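Local coordinates for protein monovalent Na+/H+ antiporter subunit D (Dietzia sp. DQ12-45-1b, PDB 7D3U) that belongs to a bacterial Mrp complex that exchanges sodium ions for protons across the cell membrane, and is related to the membrane subunits of complex I, at residues A104-Y109 with T454-G459. Residues are numbered along the deposited sequence; the frame is centred on the assembly and turned at random.
Sequences AYKRFY and TGIPDG
Two irregular loop segments, 104-109 and 454-459, run antiparallel for a short way, Lys106 facing Asp458 with CA atoms 4.4 Å apart. A weak, bent bond joins Gly459 N to Tyr105 O; glycine suits position 459, since a CB here would point at that carbonyl. Beside this bond, Lys106 and Asp458 form a salt bridge; both residues are buried, so each charge answers the other, and NZ has a second, weak bond to Gly102 O. The lysine chain bends at chi2 (-69°) and again at chi4, bringing NZ back to Asp458 OD2 from above the carboxylate plane. Asp458 holds CG anti to its backbone N (chi1 -156°), turning its carboxylate toward the amine; its other oxygen, OD1, lies 3.1 Å from Tyr105 CB and accepts the backbone N-H of Arg460. Van der Waals contacts continue the seam: the branch methyl CG2 of Ile456 rests 3.8 Å from Lys106 CB and also touches the backbone N of Arg107. The rigid ring of Pro457 carries the aliphatic part of Arg107 obliquely across it, CG lying 3.6 Å from Pro457 CB. A type II turn from Lys106 to Tyr109 then leads through Phe108, the N-cap residue, into helix 109-125. The Tyr105 side chain leads away from 454-459 to pack on Val99 of helix 80-101 and Leu32 of helix 28-49, beside a bound dodecyl maltoside. The contact thus lays part of the long loop between strands 437-438 and 519-520 over the link between helices 80-101 and 109-125; Leu758 and His761 of the neighbouring subunit A meet Ile456 and Pro457.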
loop_
_atom_site.group_PDB
_atom_site.type_symbol
_atom_site.label_atom_id
_atom_site.label_comp_id
_atom_site.label_asym_id
_atom_site.label_seq_id
_atom_site.Cartn_x
_atom_site.Cartn_y
_atom_site.Cartn_z
ATOM N N ALA A 104 -8.468 4.332 18.620
ATOM C CA ALA A 104 -7.786 5.354 19.407
ATOM C C ALA A 104 -8.119 5.251 20.884
ATOM O O ALA A 104 -7.546 5.992 21.690
ATOM C CB ALA A 104 -8.080 6.779 18.919
ATOM N N TYR A 105 -9.027 4.358 21.269
ATOM C CA TYR A 105 -9.226 3.982 22.654
ATOM C C TYR A 105 -8.644 2.616 22.965
ATOM O O TYR A 105 -8.422 2.307 24.138
ATOM C CB TYR A 105 -10.720 3.986 23.003
ATOM C CG TYR A 105 -11.371 5.344 22.901
ATOM C CD1 TYR A 105 -11.188 6.298 23.891
ATOM C CD2 TYR A 105 -12.168 5.672 21.816
ATOM C CE1 TYR A 105 -11.782 7.539 23.803
ATOM C CE2 TYR A 105 -12.764 6.912 21.717
ATOM C CZ TYR A 105 -12.567 7.841 22.714
ATOM O OH TYR A 105 -13.161 9.078 22.622
ATOM N N LYS A 106 -8.392 1.801 21.945
ATOM C CA LYS A 106 -7.668 0.559 22.133
ATOM C C LYS A 106 -6.246 0.855 22.595
ATOM O O LYS A 106 -5.745 1.975 22.478
ATOM C CB LYS A 106 -7.645 -0.248 20.837
ATOM C CG LYS A 106 -9.013 -0.449 20.212
ATOM C CD LYS A 106 -9.874 -1.370 21.053
ATOM C CE LYS A 106 -11.318 -1.340 20.597
ATOM N NZ LYS A 106 -12.109 -0.322 21.335
ATOM N N ARG A 107 -5.597 -0.168 23.137
ATOM C CA ARG A 107 -4.251 0.007 23.654
ATOM C C ARG A 107 -3.276 0.323 22.531
ATOM O O ARG A 107 -3.366 -0.231 21.432
ATOM C CB ARG A 107 -3.804 -1.246 24.400
ATOM C CG ARG A 107 -4.336 -1.335 25.815
ATOM C CD ARG A 107 -3.594 -0.391 26.736
ATOM N NE ARG A 107 -2.360 -0.985 27.236
ATOM C CZ ARG A 107 -2.230 -1.530 28.440
ATOM N NH1 ARG A 107 -3.261 -1.554 29.273
ATOM N NH2 ARG A 107 -1.068 -2.049 28.812
ATOM N N PHE A 108 -2.348 1.236 22.814
ATOM C CA PHE A 108 -1.205 1.520 21.947
ATOM C C PHE A 108 -1.620 2.067 20.584
ATOM O O PHE A 108 -0.883 1.929 19.608
ATOM C CB PHE A 108 -0.328 0.279 21.763
ATOM C CG PHE A 108 0.033 -0.407 23.046
ATOM C CD1 PHE A 108 0.324 0.323 24.182
ATOM C CD2 PHE A 108 0.071 -1.786 23.116
ATOM C CE1 PHE A 108 0.652 -0.311 25.360
ATOM C CE2 PHE A 108 0.399 -2.422 24.290
ATOM C CZ PHE A 108 0.687 -1.684 25.413
ATOM N N TYR A 109 -2.790 2.685 20.481
ATOM C CA TYR A 109 -3.100 3.327 19.209
ATOM C C TYR A 109 -2.428 4.696 19.114
ATOM O O TYR A 109 -1.819 4.993 18.078
ATOM C CB TYR A 109 -4.609 3.447 18.985
ATOM C CG TYR A 109 -4.973 3.976 17.614
ATOM C CD1 TYR A 109 -5.077 5.341 17.377
ATOM C CD2 TYR A 109 -5.210 3.111 16.557
ATOM C CE1 TYR A 109 -5.412 5.826 16.132
ATOM C CE2 TYR A 109 -5.542 3.588 15.307
ATOM C CZ TYR A 109 -5.641 4.945 15.101
ATOM O OH TYR A 109 -5.972 5.422 13.855
ATOM N N THR A 454 -9.266 -12.425 24.222
ATOM C CA THR A 454 -9.536 -11.526 25.334
ATOM C C THR A 454 -9.778 -10.093 24.889
ATOM O O THR A 454 -10.162 -9.261 25.718
ATOM C CB THR A 454 -8.377 -11.556 26.332
ATOM O OG1 THR A 454 -7.169 -11.163 25.670
ATOM C CG2 THR A 454 -8.208 -12.950 26.902
ATOM N N GLY A 455 -9.562 -9.786 23.614
ATOM C CA GLY A 455 -9.820 -8.458 23.097
ATOM C C GLY A 455 -8.764 -7.450 23.487
ATOM O O GLY A 455 -8.151 -7.563 24.551
ATOM N N ILE A 456 -8.540 -6.460 22.635
ATOM C CA ILE A 456 -7.576 -5.405 22.964
ATOM C C ILE A 456 -8.178 -4.502 24.034
ATOM O O ILE A 456 -9.326 -4.051 23.882
ATOM C CB ILE A 456 -7.212 -4.612 21.711
ATOM C CG1 ILE A 456 -6.707 -5.557 20.621
ATOM C CG2 ILE A 456 -6.160 -3.572 22.028
ATOM C CD1 ILE A 456 -6.379 -4.869 19.325
ATOM N N PRO A 457 -7.466 -4.226 25.125
ATOM C CA PRO A 457 -8.059 -3.454 26.226
ATOM C C PRO A 457 -8.483 -2.067 25.772
ATOM O O PRO A 457 -7.671 -1.272 25.296
ATOM C CB PRO A 457 -6.929 -3.392 27.258
ATOM C CG PRO A 457 -6.082 -4.575 26.953
ATOM C CD PRO A 457 -6.124 -4.722 25.464
ATOM N N ASP A 458 -9.772 -1.785 25.922
ATOM C CA ASP A 458 -10.318 -0.498 25.530
ATOM C C ASP A 458 -10.016 0.556 26.587
ATOM O O ASP A 458 -9.938 0.265 27.783
ATOM C CB ASP A 458 -11.825 -0.608 25.311
ATOM C CG ASP A 458 -12.355 0.454 24.378
ATOM O OD1 ASP A 458 -12.028 1.638 24.587
ATOM O OD2 ASP A 458 -13.090 0.107 23.433
ATOM N N GLY A 459 -9.846 1.793 26.131
ATOM C CA GLY A 459 -9.529 2.886 27.028
ATOM C C GLY A 459 -10.741 3.419 27.757
ATOM O O GLY A 459 -10.652 3.801 28.927
#